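Local coordinates for protein PHO85 cyclin PHO80 (Saccharomyces cerevisiae, PDB 2PMI) that serves as the cyclin partner of the kinase PHO85 and negatively regulates the expression of phosphate-starvation-responsive genes when phosphate is plentiful, at residues B[34-39]-B[80-85]. Sequence-based numbering, arbitrary orientation.
Sequences DLVVLI and YFIRLT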
ATOM      1  N   ASP B  34      21.074  -9.031  13.287  1.00 36.56           N
ATOM      2  CA  ASP B  34      22.074  -9.283  12.253  1.00 38.78           C
ATOM      3  C   ASP B  34      21.975  -8.287  11.100  1.00 38.10           C
ATOM      4  O   ASP B  34      22.983  -7.958  10.481  1.00 40.29           O
ATOM      5  CB  ASP B  34      21.969 -10.708  11.704  1.00 43.99           C
ATOM      6  CG  ASP B  34      22.489 -11.745  12.670  1.00 45.84           C
ATOM      7  OD1 ASP B  34      23.343 -11.411  13.515  1.00 44.48           O
ATOM      8  OD2 ASP B  34      22.055 -12.905  12.571  1.00 47.93           O
ATOM      9  N   LEU B  35      20.768  -7.817  10.794  1.00 33.07           N
ATOM     10  CA  LEU B  35      20.625  -6.836   9.725  1.00 27.30           C
ATOM     11  C   LEU B  35      21.306  -5.548  10.166  1.00 28.90           C
ATOM     12  O   LEU B  35      22.292  -5.122   9.580  1.00 36.07           O
ATOM     13  CB  LEU B  35      19.156  -6.561   9.422  1.00 23.13           C
ATOM     14  CG  LEU B  35      18.514  -7.549   8.446  1.00 30.40           C
ATOM     15  CD1 LEU B  35      17.071  -7.116   8.143  1.00 20.50           C
ATOM     16  CD2 LEU B  35      19.368  -7.615   7.164  1.00 17.65           C
ATOM     17  N   VAL B  36      20.783  -4.931  11.211  1.00 24.53           N
ATOM     18  CA  VAL B  36      21.372  -3.713  11.711  1.00 24.16           C
ATOM     19  C   VAL B  36      22.897  -3.779  11.655  1.00 32.50           C
ATOM     20  O   VAL B  36      23.538  -2.770  11.355  1.00 40.36           O
ATOM     21  CB  VAL B  36      20.947  -3.439  13.164  1.00 22.09           C
ATOM     22  CG1 VAL B  36      21.666  -2.206  13.683  1.00 18.92           C
ATOM     23  CG2 VAL B  36      19.441  -3.241  13.243  1.00 20.02           C
ATOM     24  N   VAL B  37      23.496  -4.939  11.932  1.00 32.46           N
ATOM     25  CA  VAL B  37      24.958  -4.992  11.875  1.00 39.63           C
ATOM     26  C   VAL B  37      25.381  -4.862  10.415  1.00 39.44           C
ATOM     27  O   VAL B  37      26.107  -3.930  10.061  1.00 37.61           O
ATOM     28  CB  VAL B  37      25.578  -6.300  12.504  1.00 43.28           C
ATOM     29  CG1 VAL B  37      25.162  -6.440  13.954  1.00 40.33           C
ATOM     30  CG2 VAL B  37      25.176  -7.521  11.727  1.00 52.93           C
ATOM     31  N   LEU B  38      24.904  -5.773   9.568  1.00 36.32           N
ATOM     32  CA  LEU B  38      25.234  -5.720   8.150  1.00 36.44           C
ATOM     33  C   LEU B  38      24.972  -4.321   7.594  1.00 38.32           C
ATOM     34  O   LEU B  38      25.790  -3.782   6.860  1.00 47.52           O
ATOM     35  CB  LEU B  38      24.420  -6.754   7.362  1.00 29.81           C
ATOM     36  CG  LEU B  38      24.803  -8.215   7.606  1.00 35.93           C
ATOM     37  CD1 LEU B  38      24.042  -9.156   6.671  1.00 30.13           C
ATOM     38  CD2 LEU B  38      26.294  -8.361   7.386  1.00 42.80           C
ATOM     39  N   ILE B  39      23.845  -3.717   7.944  1.00 34.62           N
ATOM     40  CA  ILE B  39      23.562  -2.385   7.436  1.00 32.66           C
ATOM     41  C   ILE B  39      24.515  -1.341   7.994  1.00 32.96           C
ATOM     42  O   ILE B  39      25.101  -0.565   7.239  1.00 35.38           O
ATOM     43  CB  ILE B  39      22.130  -1.945   7.743  1.00 29.08           C
ATOM     44  CG1 ILE B  39      21.139  -2.835   6.986  1.00 32.65           C
ATOM     45  CG2 ILE B  39      21.950  -0.499   7.329  1.00 25.79           C
ATOM     46  CD1 ILE B  39      19.661  -2.568   7.324  1.00 35.89           C
ATOM     47  N   TYR B  80      23.084   3.579  17.558  1.00 38.37           N
ATOM     48  CA  TYR B  80      21.931   4.434  17.315  1.00 33.18           C
ATOM     49  C   TYR B  80      20.830   3.647  16.595  1.00 33.93           C
ATOM     50  O   TYR B  80      19.642   3.822  16.874  1.00 26.88           O
ATOM     51  CB  TYR B  80      22.327   5.634  16.469  1.00 23.01           C
ATOM     52  CG  TYR B  80      21.214   6.644  16.327  1.00 19.64           C
ATOM     53  CD1 TYR B  80      20.726   7.319  17.433  1.00 20.31           C
ATOM     54  CD2 TYR B  80      20.675   6.946  15.085  1.00 17.83           C
ATOM     55  CE1 TYR B  80      19.730   8.279  17.308  1.00 24.44           C
ATOM     56  CE2 TYR B  80      19.683   7.900  14.949  1.00 20.68           C
ATOM     57  CZ  TYR B  80      19.214   8.569  16.063  1.00 25.87           C
ATOM     58  OH  TYR B  80      18.245   9.548  15.932  1.00 30.58           O
ATOM     59  N   PHE B  81      21.241   2.778  15.675  1.00 31.13           N
ATOM     60  CA  PHE B  81      20.316   1.957  14.909  1.00 29.79           C
ATOM     61  C   PHE B  81      19.465   0.978  15.763  1.00 36.46           C
ATOM     62  O   PHE B  81      18.230   1.056  15.726  1.00 37.30           O
ATOM     63  CB  PHE B  81      21.099   1.178  13.852  1.00 25.60           C
ATOM     64  CG  PHE B  81      20.345   0.943  12.566  1.00 27.79           C
ATOM     65  CD1 PHE B  81      19.011   1.301  12.435  1.00 29.98           C
ATOM     66  CD2 PHE B  81      20.981   0.356  11.477  1.00 25.62           C
ATOM     67  CE1 PHE B  81      18.323   1.075  11.239  1.00 24.45           C
ATOM     68  CE2 PHE B  81      20.299   0.130  10.283  1.00 25.23           C
ATOM     69  CZ  PHE B  81      18.970   0.489  10.167  1.00 20.31           C
ATOM     70  N   ILE B  82      20.105   0.072  16.521  1.00 35.90           N
ATOM     71  CA  ILE B  82      19.361  -0.914  17.341  1.00 34.87           C
ATOM     72  C   ILE B  82      18.332  -0.229  18.212  1.00 32.52           C
ATOM     73  O   ILE B  82      17.178  -0.660  18.310  1.00 31.44           O
ATOM     74  CB  ILE B  82      20.258  -1.747  18.307  1.00 31.23           C
ATOM     75  CG1 ILE B  82      21.168  -0.814  19.090  1.00 37.55           C
ATOM     76  CG2 ILE B  82      21.028  -2.825  17.558  1.00 20.82           C
ATOM     77  CD1 ILE B  82      21.952  -1.515  20.181  1.00 46.38           C
ATOM     78  N   ARG B  83      18.768   0.837  18.860  1.00 26.26           N
ATOM     79  CA  ARG B  83      17.889   1.599  19.717  1.00 24.88           C
ATOM     80  C   ARG B  83      16.629   1.954  18.928  1.00 28.19           C
ATOM     81  O   ARG B  83      15.521   1.621  19.346  1.00 32.14           O
ATOM     82  CB  ARG B  83      18.629   2.838  20.181  1.00 23.87           C
ATOM     83  CG  ARG B  83      17.804   3.843  20.911  1.00 31.71           C
ATOM     84  CD  ARG B  83      18.738   4.935  21.362  1.00 38.75           C
ATOM     85  NE  ARG B  83      18.078   6.220  21.521  1.00 40.91           N
ATOM     86  CZ  ARG B  83      18.728   7.351  21.754  1.00 45.12           C
ATOM     87  NH1 ARG B  83      20.056   7.346  21.852  1.00 42.57           N
ATOM     88  NH2 ARG B  83      18.050   8.482  21.889  1.00 50.83           N
ATOM     89  N   LEU B  84      16.799   2.611  17.779  1.00 29.31           N
ATOM     90  CA  LEU B  84      15.666   2.978  16.940  1.00 24.48           C
ATOM     91  C   LEU B  84      14.926   1.702  16.595  1.00 31.33           C
ATOM     92  O   LEU B  84      13.695   1.666  16.583  1.00 35.36           O
ATOM     93  CB  LEU B  84      16.124   3.618  15.631  1.00 28.21           C
ATOM     94  CG  LEU B  84      16.942   4.916  15.594  1.00 36.22           C
ATOM     95  CD1 LEU B  84      16.798   5.530  14.195  1.00 22.44           C
ATOM     96  CD2 LEU B  84      16.463   5.905  16.663  1.00 35.13           C
ATOM     97  N   THR B  85      15.696   0.653  16.316  1.00 33.21           N
ATOM     98  CA  THR B  85      15.145  -0.648  15.947  1.00 38.76           C
ATOM     99  C   THR B  85      14.352  -1.347  17.049  1.00 44.68           C
ATOM    100  O   THR B  85      13.313  -1.968  16.777  1.00 47.38           O
ATOM    101  CB  THR B  85      16.260  -1.616  15.492  1.00 35.17           C
ATOM    102  OG1 THR B  85      17.018  -1.010  14.437  1.00 30.24           O
ATOM    103  CG2 THR B  85      15.658  -2.937  15.001  1.00 32.73           C
TER
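V36 and F81 meet where the backbones of segments 34-39 and 80-85 come nearest, and their side chains slide past each other in opposite directions. CG1 of V36, anti to its own backbone N (chi1 176°), reaches F81 CB at 3.4 Å and touches CG and CD2 from the same side of the ring plane as CG2. That second methyl sits over the face, offset toward the rim, and meets T85 OG1 tip to tip at 3.5 Å. A short, branched valine suits this place: CG1 lies against F81 and, at 4.0 Å, I82 CG2, while CG2 reaches T85. The flat phenyl of F81 gives V36 a face and I39 an edge; branched I39 crosses it at about a right angle, bringing CG2 to 3.4 Å from CE2 while also packing on L95 and L99 of helix 92-108. This apolar seam joins helix 32-51 to helix 77-86 inside the all-helical cyclin fold, the segment axes approaching to 9.9 Å at closest and running roughly antiparallel at 145°. T85 suits a buried helix face because its hydroxyl donates to F81 O, one turn back, at 2.7 Å from above the carbonyl plane; the same oxygen accepts from T85 N. Further out, L123 of helix 119-134 touches F81.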